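Local coordinates for arylsulfatase (Pseudoalteromonas sp. MB47, PDB 7AJ0), which probably removes sulfate groups from the algal polysaccharide fucoidan in an exo-acting manner, as a calcium-binding sulfatase of the alkaline phosphatase clan, at residues A[420-425]-A[430-435]; A[438-443]-A[474-479]. All blocks are in the same frame, centred on the assembly; numbering follows the deposited sequence.

Interaction 1 of 2, residues A[420-425]-A[430-435]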
ATOM      1  N   VAL A 420      11.725  16.899  28.858  1.00 22.91           N
ATOM      2  CA  VAL A 420      11.157  16.737  27.528  1.00 22.78           C
ATOM      3  C   VAL A 420      12.254  16.907  26.487  1.00 22.54           C
ATOM      4  O   VAL A 420      13.190  17.694  26.664  1.00 22.60           O
ATOM      5  CB  VAL A 420      10.014  17.749  27.264  1.00 23.11           C
ATOM      6  CG1 VAL A 420       9.458  17.570  25.861  1.00 23.02           C
ATOM      7  CG2 VAL A 420       8.910  17.609  28.303  1.00 23.40           C
ATOM      8  N   VAL A 421      12.135  16.154  25.398  1.00 22.33           N
ATOM      9  CA  VAL A 421      12.965  16.326  24.215  1.00 22.17           C
ATOM     10  C   VAL A 421      12.067  16.852  23.106  1.00 22.32           C
ATOM     11  O   VAL A 421      11.012  16.271  22.828  1.00 22.35           O
ATOM     12  CB  VAL A 421      13.645  15.012  23.793  1.00 21.86           C
ATOM     13  CG1 VAL A 421      14.398  15.199  22.482  1.00 21.75           C
ATOM     14  CG2 VAL A 421      14.588  14.534  24.884  1.00 21.77           C
ATOM     15  N   TYR A 422      12.474  17.957  22.489  1.00 22.47           N
ATOM     16  CA  TYR A 422      11.723  18.569  21.401  1.00 22.69           C
ATOM     17  C   TYR A 422      12.419  18.275  20.082  1.00 22.54           C
ATOM     18  O   TYR A 422      13.630  18.484  19.949  1.00 26.72           O
ATOM     19  CB  TYR A 422      11.590  20.076  21.614  1.00 23.07           C
ATOM     20  CG  TYR A 422      10.831  20.416  22.871  1.00 23.28           C
ATOM     21  CD1 TYR A 422       9.444  20.394  22.894  1.00 23.50           C
ATOM     22  CD2 TYR A 422      11.502  20.745  24.040  1.00 23.32           C
ATOM     23  CE1 TYR A 422       8.748  20.694  24.042  1.00 23.74           C
ATOM     24  CE2 TYR A 422      10.814  21.053  25.191  1.00 23.57           C
ATOM     25  CZ  TYR A 422       9.437  21.025  25.189  1.00 23.78           C
ATOM     26  OH  TYR A 422       8.743  21.327  26.337  1.00 28.71           O
ATOM     27  N   MET A 423      11.651  17.799  19.112  1.00 22.57           N
ATOM     28  CA  MET A 423      12.177  17.300  17.850  1.00 22.46           C
ATOM     29  C   MET A 423      11.721  18.206  16.720  1.00 22.81           C
ATOM     30  O   MET A 423      10.531  18.512  16.604  1.00 23.07           O
ATOM     31  CB  MET A 423      11.715  15.860  17.636  1.00 22.26           C
ATOM     32  CG  MET A 423      11.683  15.082  18.947  1.00 22.07           C
ATOM     33  SD  MET A 423      11.979  13.324  18.794  1.00 69.43           S
ATOM     34  CE  MET A 423      12.091  12.880  20.522  1.00 36.70           C
ATOM     35  N   TRP A 424      12.678  18.647  15.905  1.00 22.86           N
ATOM     36  CA  TRP A 424      12.420  19.554  14.802  1.00 23.25           C
ATOM     37  C   TRP A 424      13.013  18.996  13.518  1.00 23.22           C
ATOM     38  O   TRP A 424      14.086  18.385  13.531  1.00 22.95           O
ATOM     39  CB  TRP A 424      13.025  20.939  15.055  1.00 23.53           C
ATOM     40  CG  TRP A 424      12.342  21.734  16.111  1.00 23.73           C
ATOM     41  CD1 TRP A 424      12.416  21.537  17.455  1.00 23.53           C
ATOM     42  CD2 TRP A 424      11.490  22.868  15.915  1.00 24.23           C
ATOM     43  NE1 TRP A 424      11.659  22.476  18.114  1.00 23.87           N
ATOM     44  CE2 TRP A 424      11.078  23.303  17.189  1.00 24.30           C
ATOM     45  CE3 TRP A 424      11.031  23.555  14.787  1.00 24.67           C
ATOM     46  CZ2 TRP A 424      10.226  24.393  17.368  1.00 24.79           C
ATOM     47  CZ3 TRP A 424      10.187  24.638  14.965  1.00 25.16           C
ATOM     48  CH2 TRP A 424       9.797  25.047  16.247  1.00 25.21           C
ATOM     49  N   SER A 425      12.312  19.218  12.413  1.00 23.54           N
ATOM     50  CA  SER A 425      12.842  19.003  11.067  1.00 23.67           C
ATOM     51  C   SER A 425      13.098  20.401  10.503  1.00 24.14           C
ATOM     52  O   SER A 425      12.203  21.035   9.939  1.00 24.56           O
ATOM     53  CB  SER A 425      11.881  18.203  10.202  1.00 23.78           C
ATOM     54  OG  SER A 425      12.409  18.026   8.899  1.00 23.96           O
ATOM     55  N   THR A 430       7.929  18.767  14.851  1.00 23.79           N
ATOM     56  CA  THR A 430       7.244  17.538  14.482  1.00 23.70           C
ATOM     57  C   THR A 430       6.849  16.666  15.662  1.00 23.46           C
ATOM     58  O   THR A 430       5.801  16.020  15.606  1.00 23.59           O
ATOM     59  CB  THR A 430       8.121  16.705  13.534  1.00 23.48           C
ATOM     60  OG1 THR A 430       9.338  16.338  14.196  1.00 23.08           O
ATOM     61  CG2 THR A 430       8.456  17.498  12.277  1.00 23.78           C
ATOM     62  N   ALA A 431       7.644  16.625  16.725  1.00 23.18           N
ATOM     63  CA  ALA A 431       7.355  15.695  17.805  1.00 22.99           C
ATOM     64  C   ALA A 431       8.095  16.107  19.064  1.00 22.84           C
ATOM     65  O   ALA A 431       9.016  16.926  19.029  1.00 22.82           O
ATOM     66  CB  ALA A 431       7.736  14.259  17.414  1.00 22.72           C
ATOM     67  N   LEU A 432       7.663  15.528  20.182  1.00 22.80           N
ATOM     68  CA  LEU A 432       8.359  15.645  21.454  1.00 22.67           C
ATOM     69  C   LEU A 432       8.286  14.300  22.160  1.00 22.50           C
ATOM     70  O   LEU A 432       7.449  13.453  21.838  1.00 22.56           O
ATOM     71  CB  LEU A 432       7.761  16.748  22.335  1.00 22.99           C
ATOM     72  CG  LEU A 432       6.313  16.594  22.798  1.00 23.28           C
ATOM     73  CD1 LEU A 432       6.194  15.731  24.046  1.00 23.22           C
ATOM     74  CD2 LEU A 432       5.695  17.970  23.037  1.00 23.69           C
ATOM     75  N   ARG A 433       9.186  14.105  23.121  1.00 22.34           N
ATOM     76  CA  ARG A 433       9.135  12.952  24.004  1.00 22.27           C
ATOM     77  C   ARG A 433       9.043  13.429  25.446  1.00 22.44           C
ATOM     78  O   ARG A 433       9.784  14.326  25.861  1.00 22.45           O
ATOM     79  CB  ARG A 433      10.349  12.034  23.858  1.00 23.29           C
ATOM     80  CG  ARG A 433      10.290  10.878  24.853  1.00 26.24           C
ATOM     81  CD  ARG A 433      11.395   9.862  24.676  1.00 21.74           C
ATOM     82  NE  ARG A 433      11.406   8.929  25.800  1.00 24.85           N
ATOM     83  CZ  ARG A 433      12.225   7.890  25.911  1.00 21.73           C
ATOM     84  NH1 ARG A 433      13.107   7.636  24.957  1.00 21.52           N
ATOM     85  NH2 ARG A 433      12.158   7.103  26.976  1.00 32.13           N
ATOM     86  N   TRP A 434       8.151  12.803  26.207  1.00 22.62           N
ATOM     87  CA  TRP A 434       7.933  13.129  27.613  1.00 22.86           C
ATOM     88  C   TRP A 434       7.716  11.818  28.348  1.00 22.90           C
ATOM     89  O   TRP A 434       6.837  11.034  27.975  1.00 22.99           O
ATOM     90  CB  TRP A 434       6.743  14.071  27.771  1.00 23.22           C
ATOM     91  CG  TRP A 434       6.275  14.221  29.174  1.00 23.55           C
ATOM     92  CD1 TRP A 434       7.035  14.512  30.265  1.00 23.60           C
ATOM     93  CD2 TRP A 434       4.928  14.102  29.640  1.00 23.92           C
ATOM     94  NE1 TRP A 434       6.248  14.571  31.386  1.00 23.99           N
ATOM     95  CE2 TRP A 434       4.949  14.325  31.031  1.00 24.19           C
ATOM     96  CE3 TRP A 434       3.707  13.826  29.019  1.00 24.11           C
ATOM     97  CZ2 TRP A 434       3.797  14.280  31.810  1.00 24.64           C
ATOM     98  CZ3 TRP A 434       2.565  13.782  29.794  1.00 24.54           C
ATOM     99  CH2 TRP A 434       2.618  14.008  31.175  1.00 24.80           C
ATOM    100  N   LEU A 435       8.516  11.578  29.383  1.00 22.90           N
ATOM    101  CA  LEU A 435       8.533  10.290  30.081  1.00 22.96           C
ATOM    102  C   LEU A 435       8.938   9.260  29.028  1.00 22.68           C
ATOM    103  O   LEU A 435       9.979   9.435  28.376  1.00 22.40           O
ATOM    104  CB  LEU A 435       7.196  10.048  30.764  1.00 23.35           C
ATOM    105  CG  LEU A 435       6.752  11.112  31.771  1.00 32.87           C
ATOM    106  CD1 LEU A 435       5.277  10.949  32.130  1.00 24.40           C
ATOM    107  CD2 LEU A 435       7.619  11.058  33.022  1.00 23.79           C
TER

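Interaction 2 of 2, residues A[438-443]-A[474-479]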
ATOM      1  N   LYS A 438       6.140   9.095  23.088  1.00 22.62           N
ATOM      2  CA  LYS A 438       6.549   9.827  21.895  1.00 22.50           C
ATOM      3  C   LYS A 438       5.295  10.347  21.204  1.00 22.80           C
ATOM      4  O   LYS A 438       4.456   9.556  20.764  1.00 22.99           O
ATOM      5  CB  LYS A 438       7.354   8.915  20.969  1.00 22.28           C
ATOM      6  CG  LYS A 438       7.717   9.511  19.622  1.00 24.39           C
ATOM      7  CD  LYS A 438       8.824  10.537  19.738  1.00 22.05           C
ATOM      8  CE  LYS A 438       9.319  10.954  18.362  1.00 22.02           C
ATOM      9  NZ  LYS A 438       9.911   9.821  17.592  1.00 23.39           N
ATOM     10  N   ILE A 439       5.167  11.669  21.115  1.00 22.91           N
ATOM     11  CA  ILE A 439       3.991  12.314  20.538  1.00 23.26           C
ATOM     12  C   ILE A 439       4.410  13.006  19.249  1.00 23.25           C
ATOM     13  O   ILE A 439       5.311  13.855  19.257  1.00 23.12           O
ATOM     14  CB  ILE A 439       3.360  13.317  21.516  1.00 23.53           C
ATOM     15  CG1 ILE A 439       3.051  12.647  22.856  1.00 23.58           C
ATOM     16  CG2 ILE A 439       2.086  13.907  20.929  1.00 23.96           C
ATOM     17  CD1 ILE A 439       4.137  12.834  23.889  1.00 24.63           C
ATOM     18  N   HIS A 440       3.757  12.651  18.146  1.00 23.43           N
ATOM     19  CA  HIS A 440       4.051  13.223  16.841  1.00 23.50           C
ATOM     20  C   HIS A 440       2.943  14.188  16.436  1.00 23.96           C
ATOM     21  O   HIS A 440       1.761  13.826  16.446  1.00 24.26           O
ATOM     22  CB  HIS A 440       4.186  12.139  15.767  1.00 23.45           C
ATOM     23  CG  HIS A 440       5.306  11.178  16.004  1.00 23.06           C
ATOM     24  ND1 HIS A 440       6.484  11.217  15.291  1.00 22.86           N
ATOM     25  CD2 HIS A 440       5.420  10.140  16.865  1.00 22.90           C
ATOM     26  CE1 HIS A 440       7.278  10.247  15.706  1.00 22.57           C
ATOM     27  NE2 HIS A 440       6.657   9.580  16.662  1.00 22.60           N
ATOM     28  N   PHE A 441       3.329  15.407  16.072  1.00 24.07           N
ATOM     29  CA  PHE A 441       2.406  16.368  15.484  1.00 24.56           C
ATOM     30  C   PHE A 441       2.561  16.468  13.975  1.00 24.73           C
ATOM     31  O   PHE A 441       1.629  16.913  13.299  1.00 25.20           O
ATOM     32  CB  PHE A 441       2.611  17.740  16.130  1.00 24.70           C
ATOM     33  CG  PHE A 441       2.495  17.716  17.629  1.00 24.59           C
ATOM     34  CD1 PHE A 441       1.261  17.839  18.244  1.00 24.94           C
ATOM     35  CD2 PHE A 441       3.619  17.549  18.421  1.00 25.74           C
ATOM     36  CE1 PHE A 441       1.154  17.806  19.624  1.00 26.53           C
ATOM     37  CE2 PHE A 441       3.516  17.515  19.799  1.00 24.15           C
ATOM     38  CZ  PHE A 441       2.283  17.644  20.400  1.00 24.50           C
ATOM     39  N   LYS A 442       3.706  16.053  13.441  1.00 24.41           N
ATOM     40  CA  LYS A 442       3.919  15.891  12.008  1.00 24.56           C
ATOM     41  C   LYS A 442       4.721  14.614  11.810  1.00 24.18           C
ATOM     42  O   LYS A 442       5.629  14.317  12.593  1.00 23.77           O
ATOM     43  CB  LYS A 442       4.636  17.097  11.402  1.00 24.72           C
ATOM     44  CG  LYS A 442       3.767  18.353  11.356  1.00 25.32           C
ATOM     45  CD  LYS A 442       4.517  19.550  10.792  1.00 30.24           C
ATOM     46  CE  LYS A 442       3.615  20.775  10.710  1.00 26.05           C
ATOM     47  NZ  LYS A 442       4.333  21.954  10.148  1.00 45.30           N
ATOM     48  N   VAL A 443       4.381  13.861  10.766  1.00 24.35           N
ATOM     49  CA  VAL A 443       4.867  12.500  10.585  1.00 24.09           C
ATOM     50  C   VAL A 443       5.551  12.380   9.232  1.00 24.20           C
ATOM     51  O   VAL A 443       5.000  12.805   8.211  1.00 24.63           O
ATOM     52  CB  VAL A 443       3.717  11.481  10.704  1.00 24.28           C
ATOM     53  CG1 VAL A 443       4.118  10.134  10.121  1.00 24.18           C
ATOM     54  CG2 VAL A 443       3.300  11.339  12.159  1.00 24.11           C
ATOM     55  N   PRO A 474       8.681   0.343  20.846  1.00 22.67           N
ATOM     56  CA  PRO A 474       9.907   1.100  20.546  1.00 22.31           C
ATOM     57  C   PRO A 474      10.126   1.302  19.062  1.00 22.23           C
ATOM     58  O   PRO A 474      10.752   2.290  18.660  1.00 22.00           O
ATOM     59  CB  PRO A 474      11.021   0.238  21.164  1.00 22.27           C
ATOM     60  CG  PRO A 474      10.326  -0.790  22.013  1.00 22.61           C
ATOM     61  CD  PRO A 474       8.971  -0.984  21.416  1.00 22.88           C
ATOM     62  N   LYS A 475       9.635   0.385  18.233  1.00 22.48           N
ATOM     63  CA  LYS A 475       9.781   0.471  16.789  1.00 22.50           C
ATOM     64  C   LYS A 475       8.671   1.286  16.137  1.00 22.63           C
ATOM     65  O   LYS A 475       8.616   1.356  14.906  1.00 22.73           O
ATOM     66  CB  LYS A 475       9.827  -0.937  16.189  1.00 22.77           C
ATOM     67  CG  LYS A 475      10.913  -1.823  16.796  1.00 22.71           C
ATOM     68  CD  LYS A 475      11.204  -3.048  15.938  1.00 22.98           C
ATOM     69  CE  LYS A 475      10.007  -3.976  15.836  1.00 23.42           C
ATOM     70  NZ  LYS A 475      10.332  -5.182  15.024  1.00 23.74           N
ATOM     71  N   GLU A 476       7.793   1.896  16.934  1.00 22.68           N
ATOM     72  CA  GLU A 476       6.759   2.806  16.440  1.00 22.84           C
ATOM     73  C   GLU A 476       5.983   2.191  15.277  1.00 23.19           C
ATOM     74  O   GLU A 476       5.841   2.782  14.205  1.00 23.26           O
ATOM     75  CB  GLU A 476       7.374   4.148  16.037  1.00 22.60           C
ATOM     76  CG  GLU A 476       7.959   4.937  17.196  1.00 22.34           C
ATOM     77  CD  GLU A 476       8.717   6.170  16.737  1.00 22.15           C
ATOM     78  OE1 GLU A 476       8.256   7.296  17.019  1.00 22.20           O
ATOM     79  OE2 GLU A 476       9.774   6.011  16.089  1.00 22.00           O
ATOM     80  N   MET A 477       5.452   0.991  15.511  1.00 23.46           N
ATOM     81  CA  MET A 477       4.810   0.244  14.436  1.00 23.84           C
ATOM     82  C   MET A 477       3.373   0.694  14.195  1.00 24.20           C
ATOM     83  O   MET A 477       2.916   0.706  13.047  1.00 24.47           O
ATOM     84  CB  MET A 477       4.852  -1.251  14.755  1.00 29.53           C
ATOM     85  CG  MET A 477       6.261  -1.811  14.829  1.00 39.19           C
ATOM     86  SD  MET A 477       6.306  -3.492  15.470  1.00 25.88           S
ATOM     87  CE  MET A 477       5.463  -4.380  14.157  1.00 37.88           C
ATOM     88  N   ALA A 478       2.643   1.060  15.247  1.00 24.26           N
ATOM     89  CA  ALA A 478       1.266   1.508  15.074  1.00 24.64           C
ATOM     90  C   ALA A 478       0.870   2.396  16.245  1.00 24.55           C
ATOM     91  O   ALA A 478       0.970   1.984  17.404  1.00 24.50           O
ATOM     92  CB  ALA A 478       0.307   0.315  14.953  1.00 25.15           C
ATOM     93  N   SER A 479       0.405   3.602  15.932  1.00 27.01           N
ATOM     94  CA  SER A 479       0.080   4.582  16.956  1.00 25.50           C
ATOM     95  C   SER A 479      -1.242   4.257  17.634  1.00 24.99           C
ATOM     96  O   SER A 479      -2.193   3.802  16.994  1.00 25.42           O
ATOM     97  CB  SER A 479       0.014   5.980  16.339  1.00 24.52           C
ATOM     98  OG  SER A 479      -0.636   6.887  17.209  1.00 29.86           O
TER

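Interaction 1 of 2, residues A[420-425]-A[430-435]
Met423 O accepts from Thr430 N at 3.1 Å and, weakly, from Ala431 N at 3.5 Å, the shared acceptor of a classic beta bulge. The bulge sits in the antiparallel hairpin of strands 420-425 and 428-434, at one edge of the four-stranded C-terminal sheet. Thr430 OG1 is hydrogen-bonded to Thr348 OG1. Met423 N reaches Ala431 O at 2.8 Å, and Val421 and Arg433 form a hydrogen-bonded pair through both N-H groups, each donor in the plane of the carbonyl it meets.

On the face carrying Val420, Tyr422, Leu432 and Trp434, Leu432 CB touches Tyr422 CD1 (4.1 Å) and Val420 CG1 (4.0 Å), its side chain lying beside that of Tyr422 and pointing the same way. Val420 CG1 stands 3.5 Å above the Tyr422 ring plane, while CG2 goes to Trp434 CD1. Phe495 of helix 489-505 packs on this face. On the other face Met423 CG is anti to its carbonyl carbon (chi1 -37°), and the extended chain brings CE against Arg433 CB at 3.9 Å. Arg433 NH1 bonds to Tyr97 OH, NH2 is salt-bridged to Asp436, and NE donates to Leu435 O at 3.0 Å, 10° out of the guanidinium plane.

Interaction 2 of 2, residues A[438-443]-A[474-479]
Glu476 OE1 accepts from two side chains of strand 437-440, His440 NE2 at 2.8 Å and Lys438 NZ at 3.1 Å, the second bond being a salt bridge. The first is a His-carboxylate hydrogen bond, and together they pin the loop between strand 466-469 and helix 489-505 to the C-terminal antiparallel sheet. Only 88 Å² is buried between the segments, so polar bonds rather than apolar area define the contact.

The donors reach OE1 from opposite faces of the carboxylate plane. Lys438 NZ arrives on the syn side, 26° out of that plane, whereas His440 NE2 lies nearly in line with the C-O bond. The oxygen is at the edge of the imidazole, in the ring plane, and the N-H...O angle of 143° makes this bond somewhat bent. Ring and carboxylate are inclined to each other rather than coplanar.

Two of the polar groups have partners beyond the segments. Glu476 OE2 accepts from Glu350 N, so both carboxylate oxygens are engaged. Lys438 NZ also bonds to Glu350 OE2 and Thr348 O; the ammonium is thus salt-bridged to two carboxylates, which probably favours its charged form. The rings of Trp349 and Phe468 meet the imidazole. A glutamine here would probably leave Lys438 with Glu350 as its one remaining salt-bridge mate among those named and give His440 NE2 a neutral partner in place of the carboxylate.

Lys438 gets there through a bent chain: CG is anti to the backbone N (chi1 174°), and the turns at chi2 and chi4 carry NZ to the acid while Lys438 CG passes 3.5 Å from Glu476 OE1.

Going from the N terminus, the chain reaches interaction 1 first: strand 420-425 turns back through a short connection and pairs with 430-435, closing a local hairpin. Strand 437-440 follows directly, and after about thirty intervening residues, including strand 466-469, the loop 474-479 returns to it, closing the longer circuit of interaction 2. The two are in series, neither nesting nor crossing. Their centres are 11 Å apart, and they share a sheet in which 428-434 and 437-440 are neighbours. Leu432 O lies 3.0 Å from Ile439 N, a probable hydrogen bond, and Met423 SD lies 3.6 Å from Lys438 CE. The edge hairpin is thereby joined to the loop preceding helix 489-505.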